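Local atomic coordinates of DUF3828 domain-containing protein (Bacteroides thetaiotaomicron, PDB entry 3KZT), a protein that is of unknown function but carries a DUF3828 domain, three helices followed by a four-stranded antiparallel sheet, and is probably a lipoprotein in its natural form. Residues A[34-38]-A[79-83]; A[91-96]-A[107-113]; A[122-126]-A[138-142]. One frame throughout, in Å; residues are numbered along the deposited sequence. Where two conformers were deposited one is given.

Interaction 1 of 3, residues A[34-38]-A[79-83]; sequences FYEAY and DPIIR. With SO4 (sulfate ion), chain F.
Y35 and I81 mark the closest backbone approach, their CA atoms 8.6 Å apart, so helix 13-41 and the loop segment 79-83 are joined through side chains sent from both, plus the backbone carbonyl of I81. The loop is folded on itself by an Asx turn: D79 OD1 accepts from I81 N, from above the carboxylate plane. F34 and Y35, with Y38 one turn on, all meet I81. Its CG2 lies 3.5 Å from F34 CE2 and also touches the Y35 ring, while CD1 sits over one face of the Y38 ring, 4.0 Å from the centroid, a CH-pi contact. In the conformer described, one of two, CG2 is anti to the backbone N and CG1, anti to the carbonyl carbon (chi1 -65°), carries CD1 toward Y38. Both tyrosines end on the loop. Y35 OH donates to I81 O at 2.7 Å, tilted from the carbonyl plane. Y38 OH donates a hydrogen bond to the syn lone pair of D79 OD2 at 2.6 Å, the ring and carboxylate planes standing 87° apart. Water 1 donates to Y38 OH and D79 OD1, closing a ring of bonds. At the far end R83, extended from CG to NE, presents its guanidinium edge to a sulfate ion, probably from the crystallisation liquor, with NH1 2.9 Å from sulfate O2. The chemistry thus divides: one isoleucine packs against three rings, Y35 satisfies the I81 carbonyl in the buried part, and the Y38-D79 pair with its water lies toward the more open side. Gripped at both oxygens, D79 is probably charged and joins turn to helix.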
loop_
_atom_site.group_PDB
_atom_site.type_symbol
_atom_site.label_atom_id
_atom_site.label_comp_id
_atom_site.label_asym_id
_atom_site.label_seq_id
_atom_site.Cartn_x
_atom_site.Cartn_y
_atom_site.Cartn_z
ATOM N N PHE A 34 8.422 0.158 3.917
ATOM C CA PHE A 34 8.427 1.593 4.218
ATOM C C PHE A 34 7.662 2.403 3.164
ATOM O O PHE A 34 6.767 3.171 3.519
ATOM C CB PHE A 34 9.859 2.158 4.357
ATOM C CG PHE A 34 9.897 3.647 4.379
ATOM C CD1 PHE A 34 9.190 4.357 5.356
ATOM C CD2 PHE A 34 10.602 4.369 3.403
ATOM C CE1 PHE A 34 9.188 5.751 5.367
ATOM C CE2 PHE A 34 10.610 5.773 3.419
ATOM C CZ PHE A 34 9.901 6.457 4.396
ATOM N N TYR A 35 8.025 2.227 1.889
ATOM C CA TYR A 35 7.394 2.991 0.786
ATOM C C TYR A 35 5.907 2.712 0.590
ATOM O O TYR A 35 5.147 3.638 0.315
ATOM C CB TYR A 35 8.181 2.855 -0.543
ATOM C CG TYR A 35 9.300 3.854 -0.634
ATOM C CD1 TYR A 35 10.549 3.595 -0.065
ATOM C CD2 TYR A 35 9.105 5.083 -1.259
ATOM C CE1 TYR A 35 11.580 4.528 -0.121
ATOM C CE2 TYR A 35 10.120 6.022 -1.328
ATOM C CZ TYR A 35 11.363 5.745 -0.761
ATOM O OH TYR A 35 12.379 6.662 -0.822
ATOM N N GLU A 36 5.492 1.455 0.746
ATOM C CA GLU A 36 4.055 1.108 0.670
ATOM C C GLU A 36 3.255 1.696 1.845
ATOM O O GLU A 36 2.163 2.239 1.635
ATOM C CB GLU A 36 3.852 -0.397 0.547
ATOM C CG GLU A 36 4.228 -0.900 -0.841
ATOM C CD GLU A 36 4.395 -2.398 -0.936
ATOM O OE1 GLU A 36 3.920 -3.149 -0.037
ATOM O OE2 GLU A 36 5.013 -2.834 -1.934
ATOM N N ALA A 37 3.815 1.602 3.061
ATOM C CA ALA A 37 3.197 2.185 4.277
ATOM C C ALA A 37 3.140 3.713 4.199
ATOM O O ALA A 37 2.102 4.310 4.465
ATOM C CB ALA A 37 3.970 1.758 5.520
ATOM N N TYR A 38 4.270 4.321 3.827
ATOM C CA TYR A 38 4.384 5.782 3.674
ATOM C C TYR A 38 3.434 6.330 2.592
ATOM O O TYR A 38 2.748 7.320 2.820
ATOM C CB TYR A 38 5.836 6.176 3.365
ATOM C CG TYR A 38 6.104 7.654 3.449
ATOM C CD1 TYR A 38 6.029 8.318 4.675
ATOM C CD2 TYR A 38 6.477 8.394 2.313
ATOM C CE1 TYR A 38 6.279 9.684 4.776
ATOM C CE2 TYR A 38 6.730 9.763 2.402
ATOM C CZ TYR A 38 6.635 10.399 3.640
ATOM O OH TYR A 38 6.882 11.733 3.751
ATOM N N ASP A 79 8.682 16.551 -1.153
ATOM C CA ASP A 79 9.000 15.506 -0.206
ATOM C C ASP A 79 10.243 14.770 -0.784
ATOM O O ASP A 79 10.138 14.154 -1.840
ATOM C CB ASP A 79 7.802 14.558 -0.057
ATOM C CG ASP A 79 7.959 13.572 1.084
ATOM O OD1 ASP A 79 9.092 13.248 1.478
ATOM O OD2 ASP A 79 6.924 13.112 1.583
ATOM N N PRO A 80 11.416 14.851 -0.097
ATOM C CA PRO A 80 12.607 14.144 -0.620
ATOM C C PRO A 80 12.513 12.572 -0.662
ATOM O O PRO A 80 13.257 11.942 -1.439
ATOM C CB PRO A 80 13.716 14.590 0.346
ATOM C CG PRO A 80 13.009 14.888 1.587
ATOM C CD PRO A 80 11.736 15.531 1.176
ATOM N N ILE A 81 11.614 11.980 0.158
ATOM C CA ILE A 81 11.416 10.523 0.186
ATOM C C ILE A 81 10.850 10.032 -1.161
ATOM O O ILE A 81 11.328 9.044 -1.704
ATOM C CB ILE A 81 10.474 10.082 1.355
ATOM C CG1 ILE A 81 11.112 10.390 2.729
ATOM C CG2 ILE A 81 10.178 8.561 1.274
ATOM C CD1 ILE A 81 10.164 10.202 3.895
ATOM N N ILE A 82 9.844 10.755 -1.688
ATOM C CA ILE A 82 9.198 10.448 -3.012
ATOM C C ILE A 82 9.640 11.369 -4.189
ATOM O O ILE A 82 9.275 11.099 -5.351
ATOM C CB ILE A 82 7.611 10.435 -2.922
ATOM C CG1 ILE A 82 7.032 11.771 -2.417
ATOM C CG2 ILE A 82 7.143 9.308 -2.010
ATOM C CD1 ILE A 82 5.531 11.896 -2.551
ATOM N N ARG A 83 10.427 12.425 -3.893
ATOM C CA ARG A 83 10.830 13.455 -4.888
ATOM C C ARG A 83 9.601 14.010 -5.619
ATOM O O ARG A 83 9.542 14.040 -6.859
ATOM C CB ARG A 83 11.891 12.914 -5.856
ATOM C CG ARG A 83 13.177 12.594 -5.183
ATOM C CD ARG A 83 14.198 12.118 -6.162
ATOM N NE ARG A 83 15.498 11.919 -5.516
ATOM C CZ ARG A 83 16.643 11.612 -6.145
ATOM N NH1 ARG A 83 16.693 11.447 -7.483
ATOM N NH2 ARG A 83 17.767 11.463 -5.427
HETATM S S SO4 F . 20.562 11.001 -7.237
HETATM O O1 SO4 F . 20.567 11.143 -5.780
HETATM O O2 SO4 F . 19.338 10.344 -7.681
HETATM O O3 SO4 F . 21.712 10.194 -7.647
HETATM O O4 SO4 F . 20.649 12.326 -7.853
HETATM O O HOH W 1 9.244 13.603 4.122
#

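Interaction 2 of 3, residues A[91-96]-A[107-113]; sequences DMKTLS and VNYTSAK
D91 and T94 fasten a short 3-10 turn to the end of strand 104-111, in a contact that passes from side-chain-to-backbone bonds into true antiparallel pairing where strand 96-101 begins at the sheet edge. S96 and N108 form a hydrogen-bonded pair, S96 N to N108 O and N108 N to S96 O both measuring 2.8 Å. Before that pair, side-chain oxygens, not backbone carbonyls, accept from the N-H groups of segment 107-113. T94 OG1 accepts from T110 N at 2.8 Å in a nearly straight bond (167°), and itself donates to D91 O in the carbonyl plane. With chi1 at 68°, OG1 sits between the backbone N and the carbonyl carbon, which lets it serve both. D91 OD1 takes A112 N at 2.9 Å from above the carboxylate plane, while OD2 accepts from G88 N. T94 and D91 thus continue, by side chain, the line of bonds that starts at the S96-N108 pair. On the inner side, facing helix 13-41, the selenomethionine M92 lays CE over the centre of the Y109 ring, 4.1 Å from the centroid, with SE farther off above the same ring: a Met-aromatic contact. Water 2 reaches the ring's edge, donating to Y109 OH and D91 OD2 and accepting from S111 OG; Y109 OH also bonds I82 O. Nearby, L95 CD1 meets V107 CG1 at 3.6 Å.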
loop_
_atom_site.group_PDB
_atom_site.type_symbol
_atom_site.label_atom_id
_atom_site.label_comp_id
_atom_site.label_asym_id
_atom_site.label_seq_id
_atom_site.Cartn_x
_atom_site.Cartn_y
_atom_site.Cartn_z
ATOM N N ASP A 91 0.925 5.399 -8.644
ATOM C CA ASP A 91 2.401 5.571 -8.611
ATOM C C ASP A 91 3.152 4.422 -7.946
ATOM O O ASP A 91 4.105 3.884 -8.533
ATOM C CB ASP A 91 2.789 6.897 -7.932
ATOM C CG ASP A 91 2.357 8.128 -8.720
ATOM O OD1 ASP A 91 1.860 8.023 -9.867
ATOM O OD2 ASP A 91 2.518 9.226 -8.172
HETATM N N MSE A 92 2.712 4.032 -6.747
HETATM C CA MSE A 92 3.359 2.915 -6.010
HETATM C C MSE A 92 3.188 1.536 -6.588
HETATM O O MSE A 92 3.943 0.651 -6.215
HETATM C CB MSE A 92 3.000 2.911 -4.528
HETATM C CG MSE A 92 3.681 3.953 -3.750
HETATM SE SE MSE A 92 5.614 3.970 -3.783
HETATM C CE MSE A 92 5.862 5.923 -3.690
ATOM N N LYS A 93 2.222 1.341 -7.503
ATOM C CA LYS A 93 2.085 0.043 -8.188
ATOM C C LYS A 93 3.320 -0.259 -9.077
ATOM O O LYS A 93 3.612 -1.421 -9.340
ATOM C CB LYS A 93 0.758 -0.069 -8.964
ATOM C CG LYS A 93 -0.452 -0.355 -8.038
ATOM C CD LYS A 93 -1.717 -0.737 -8.814
ATOM C CE LYS A 93 -2.526 0.479 -9.243
ATOM N NZ LYS A 93 -3.279 1.082 -8.101
ATOM N N THR A 94 4.048 0.798 -9.506
ATOM C CA THR A 94 5.316 0.666 -10.261
ATOM C C THR A 94 6.579 0.625 -9.345
ATOM O O THR A 94 7.703 0.706 -9.857
ATOM C CB THR A 94 5.497 1.862 -11.265
ATOM O OG1 THR A 94 5.697 3.084 -10.533
ATOM C CG2 THR A 94 4.295 1.993 -12.165
ATOM N N LEU A 95 6.407 0.511 -8.011
ATOM C CA LEU A 95 7.543 0.483 -7.082
ATOM C C LEU A 95 8.437 -0.735 -7.348
ATOM O O LEU A 95 7.947 -1.848 -7.507
ATOM C CB LEU A 95 7.076 0.452 -5.612
ATOM C CG LEU A 95 8.164 0.466 -4.511
ATOM C CD1 LEU A 95 8.934 1.764 -4.569
ATOM C CD2 LEU A 95 7.534 0.251 -3.138
ATOM N N SER A 96 9.742 -0.485 -7.393
ATOM C CA SER A 96 10.756 -1.505 -7.651
ATOM C C SER A 96 12.006 -1.065 -6.900
ATOM O O SER A 96 12.481 0.041 -7.119
ATOM C CB SER A 96 11.036 -1.572 -9.151
ATOM O OG SER A 96 12.026 -2.520 -9.461
ATOM N N VAL A 107 15.485 3.052 -5.040
ATOM C CA VAL A 107 14.016 2.957 -5.035
ATOM C C VAL A 107 13.512 3.597 -6.331
ATOM O O VAL A 107 13.639 4.816 -6.505
ATOM C CB VAL A 107 13.400 3.687 -3.825
ATOM C CG1 VAL A 107 11.861 3.723 -3.939
ATOM C CG2 VAL A 107 13.828 3.003 -2.524
ATOM N N ASN A 108 12.953 2.771 -7.225
ATOM C CA ASN A 108 12.429 3.210 -8.530
ATOM C C ASN A 108 10.914 3.159 -8.568
ATOM O O ASN A 108 10.324 2.182 -8.098
ATOM C CB ASN A 108 12.973 2.317 -9.638
ATOM C CG ASN A 108 14.472 2.406 -9.766
ATOM O OD1 ASN A 108 15.002 3.443 -10.127
ATOM N ND2 ASN A 108 15.173 1.301 -9.450
ATOM N N TYR A 109 10.289 4.219 -9.105
ATOM C CA TYR A 109 8.834 4.255 -9.356
ATOM C C TYR A 109 8.527 5.355 -10.394
ATOM O O TYR A 109 9.256 6.332 -10.497
ATOM C CB TYR A 109 8.008 4.460 -8.055
ATOM C CG TYR A 109 7.797 5.909 -7.621
ATOM C CD1 TYR A 109 8.723 6.561 -6.823
ATOM C CD2 TYR A 109 6.631 6.622 -8.004
ATOM C CE1 TYR A 109 8.524 7.896 -6.422
ATOM C CE2 TYR A 109 6.432 7.935 -7.621
ATOM C CZ TYR A 109 7.371 8.566 -6.824
ATOM O OH TYR A 109 7.159 9.861 -6.447
ATOM N N THR A 110 7.444 5.172 -11.143
ATOM C CA THR A 110 7.009 6.121 -12.155
ATOM C C THR A 110 5.916 7.022 -11.553
ATOM O O THR A 110 4.858 6.524 -11.137
ATOM C CB THR A 110 6.467 5.386 -13.375
ATOM O OG1 THR A 110 7.469 4.485 -13.852
ATOM C CG2 THR A 110 6.102 6.361 -14.481
ATOM N N SER A 111 6.195 8.322 -11.475
ATOM C CA SER A 111 5.219 9.321 -11.011
ATOM C C SER A 111 4.319 9.713 -12.186
ATOM O O SER A 111 4.833 9.973 -13.282
ATOM C CB SER A 111 5.930 10.567 -10.515
ATOM O OG SER A 111 4.988 11.522 -10.099
ATOM N N ALA A 112 2.999 9.770 -11.944
ATOM C CA ALA A 112 1.982 10.146 -12.953
ATOM C C ALA A 112 2.033 9.268 -14.213
ATOM O O ALA A 112 2.035 9.776 -15.343
ATOM C CB ALA A 112 2.101 11.622 -13.308
ATOM N N LYS A 113 2.074 7.953 -13.997
ATOM C CA LYS A 113 2.196 6.975 -15.079
ATOM C C LYS A 113 1.016 7.051 -16.061
ATOM O O LYS A 113 -0.152 7.040 -15.643
ATOM C CB LYS A 113 2.336 5.562 -14.510
ATOM C CG LYS A 113 2.471 4.485 -15.577
ATOM C CD LYS A 113 3.100 3.242 -15.034
ATOM C CE LYS A 113 3.181 2.156 -16.088
ATOM N NZ LYS A 113 4.101 2.516 -17.193
HETATM O O HOH W 2 4.737 11.292 -7.402
#

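Interaction 3 of 3, residues A[122-126]-A[138-142]; sequences SIPVR and DITPE. With SO4 (sulfate ion), chain E.
V125 and I139 face each other across a non-hydrogen-bonded antiparallel pair, their CA atoms 4.3 Å apart, and their side chains cross obliquely with V125 CG1 3.6 Å from I139 CG2. Both side chains leave the same side of the sheet, the side that packs inward on helices 13-41 and 63-75, and with each of these methyls anti to its own carbonyl carbon (chi1 -52° for V125) the two branches meet. I123 lies alongside I139, pointing the same way, and its CG2 also approaches T140 OG1, a hydroxyl bonded to R83. The other side of the hairpin carries R126 and D138, a hydrogen-bonded pair that touches through its aliphatic roots, CB to CB at 4.0 Å. Their charged ends do not join: D138 OD1 makes a salt bridge with K68, and R126 NH2 one with D137. The R126 chain bends at chi3 (82°), and NH1 reaches a second sulfate ion, of the same likely origin as the first, at 3.0 Å from sulfate O4, which lies in the plane of the guanidinium at its edge; W104 NE1 holds the same ion. P124 and P141 cross at about a right angle, with P124 CB 4.0 Å from P141 CD. Backbone bonds fix this arrangement: R126 N to D138 O at 2.8 Å, close to linear at 175°, and T140 N to P124 O at 3.0 Å. The whole is a two-stranded antiparallel beta hairpin, 119-130 with 133-139, whose V125 and I139 side packs on helices, strand 133-139 being outermost in this chain's four-stranded sheet.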
loop_
_atom_site.group_PDB
_atom_site.type_symbol
_atom_site.label_atom_id
_atom_site.label_comp_id
_atom_site.label_asym_id
_atom_site.label_seq_id
_atom_site.Cartn_x
_atom_site.Cartn_y
_atom_site.Cartn_z
ATOM N N SER A 122 14.010 7.965 -9.181
ATOM C CA SER A 122 15.058 7.041 -8.741
ATOM C C SER A 122 15.812 7.635 -7.529
ATOM O O SER A 122 16.692 8.484 -7.699
ATOM C CB SER A 122 16.015 6.768 -9.901
ATOM O OG SER A 122 17.065 5.919 -9.511
ATOM N N ILE A 123 15.444 7.181 -6.311
ATOM C CA ILE A 123 16.050 7.643 -5.052
ATOM C C ILE A 123 17.082 6.609 -4.526
ATOM O O ILE A 123 16.690 5.472 -4.182
ATOM C CB ILE A 123 14.961 7.860 -3.910
ATOM C CG1 ILE A 123 13.809 8.772 -4.380
ATOM C CG2 ILE A 123 15.612 8.444 -2.644
ATOM C CD1 ILE A 123 12.583 8.013 -4.888
ATOM N N PRO A 124 18.398 6.980 -4.477
ATOM C CA PRO A 124 19.323 6.087 -3.779
ATOM C C PRO A 124 19.062 6.196 -2.263
ATOM O O PRO A 124 18.934 7.330 -1.751
ATOM C CB PRO A 124 20.712 6.654 -4.130
ATOM C CG PRO A 124 20.473 7.679 -5.213
ATOM C CD PRO A 124 19.102 8.152 -5.033
ATOM N N VAL A 125 18.932 5.044 -1.582
ATOM C CA VAL A 125 18.729 4.991 -0.122
ATOM C C VAL A 125 19.742 4.009 0.498
ATOM O O VAL A 125 20.039 2.959 -0.100
ATOM C CB VAL A 125 17.260 4.623 0.265
ATOM C CG1 VAL A 125 16.272 5.542 -0.458
ATOM C CG2 VAL A 125 16.935 3.147 -0.011
ATOM N N ARG A 126 20.281 4.375 1.675
ATOM C CA ARG A 126 21.263 3.570 2.395
ATOM C C ARG A 126 20.604 2.939 3.630
ATOM O O ARG A 126 19.826 3.604 4.320
ATOM C CB ARG A 126 22.452 4.415 2.809
ATOM C CG ARG A 126 23.704 3.591 3.035
ATOM C CD ARG A 126 24.873 4.445 3.477
ATOM N NE ARG A 126 24.880 4.744 4.911
ATOM C CZ ARG A 126 25.772 5.545 5.524
ATOM N NH1 ARG A 126 26.756 6.176 4.832
ATOM N NH2 ARG A 126 25.684 5.733 6.851
ATOM N N ASP A 138 20.284 6.984 5.303
ATOM C CA ASP A 138 20.588 8.095 4.397
ATOM C C ASP A 138 19.819 7.967 3.062
ATOM O O ASP A 138 19.481 6.856 2.641
ATOM C CB ASP A 138 22.113 8.163 4.112
ATOM C CG ASP A 138 22.557 9.513 3.522
ATOM O OD1 ASP A 138 21.846 10.527 3.667
ATOM O OD2 ASP A 138 23.635 9.549 2.914
ATOM N N ILE A 139 19.521 9.117 2.436
ATOM C CA ILE A 139 18.951 9.173 1.052
ATOM C C ILE A 139 19.614 10.306 0.283
ATOM O O ILE A 139 20.051 11.266 0.907
ATOM C CB ILE A 139 17.373 9.367 1.016
ATOM C CG1 ILE A 139 16.920 10.774 1.516
ATOM C CG2 ILE A 139 16.682 8.280 1.800
ATOM C CD1 ILE A 139 15.416 11.013 1.362
ATOM N N THR A 140 19.677 10.181 -1.057
ATOM C CA THR A 140 20.150 11.274 -1.972
ATOM C C THR A 140 21.517 11.851 -1.492
ATOM O O THR A 140 21.558 12.978 -0.975
ATOM C CB THR A 140 19.061 12.366 -2.071
ATOM O OG1 THR A 140 17.818 11.731 -2.405
ATOM C CG2 THR A 140 19.401 13.435 -3.151
ATOM N N PRO A 141 22.616 11.037 -1.616
ATOM C CA PRO A 141 23.963 11.292 -1.036
ATOM C C PRO A 141 24.460 12.764 -0.939
ATOM O O PRO A 141 24.340 13.523 -1.919
ATOM C CB PRO A 141 24.892 10.484 -1.949
ATOM C CG PRO A 141 24.081 9.369 -2.444
ATOM C CD PRO A 141 22.614 9.763 -2.376
ATOM N N GLU A 142 24.991 13.128 0.249
ATOM C CA GLU A 142 25.564 14.473 0.537
ATOM C C GLU A 142 27.064 14.323 0.834
ATOM O O GLU A 142 27.840 15.275 0.700
ATOM C CB GLU A 142 24.835 15.161 1.730
ATOM C CG GLU A 142 24.892 14.386 3.124
ATOM C CD GLU A 142 24.249 15.164 4.302
ATOM O OE1 GLU A 142 23.915 16.359 4.143
ATOM O OE2 GLU A 142 24.092 14.564 5.393
HETATM S S SO4 E . 29.055 5.071 1.896
HETATM O O1 SO4 E . 29.681 4.770 3.180
HETATM O O2 SO4 E . 28.575 3.832 1.275
HETATM O O3 SO4 E . 30.044 5.698 1.019
HETATM O O4 SO4 E . 27.941 5.993 2.109
#

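From the N terminus, interaction 1 comes first, closing a long, largely helical excursion: helices 47-60 and 63-75 lie between its segments, and the loop that follows them is brought back to helix 13-41. Interaction 2 then closes the short hairpin of strands 96-101 and 104-111, and interaction 3 closes the last hairpin, 119-130 with 133-139. The three follow in series, none nested or crossing. They nevertheless touch in space. Strands 104-111 and 119-130 are neighbours, so V107 N bonds I123 O between interactions 2 and 3. Y35 packs on V107 and L95, and the loop 79-83, held to helix 13-41, also bonds to a residue of each of the other two contacts.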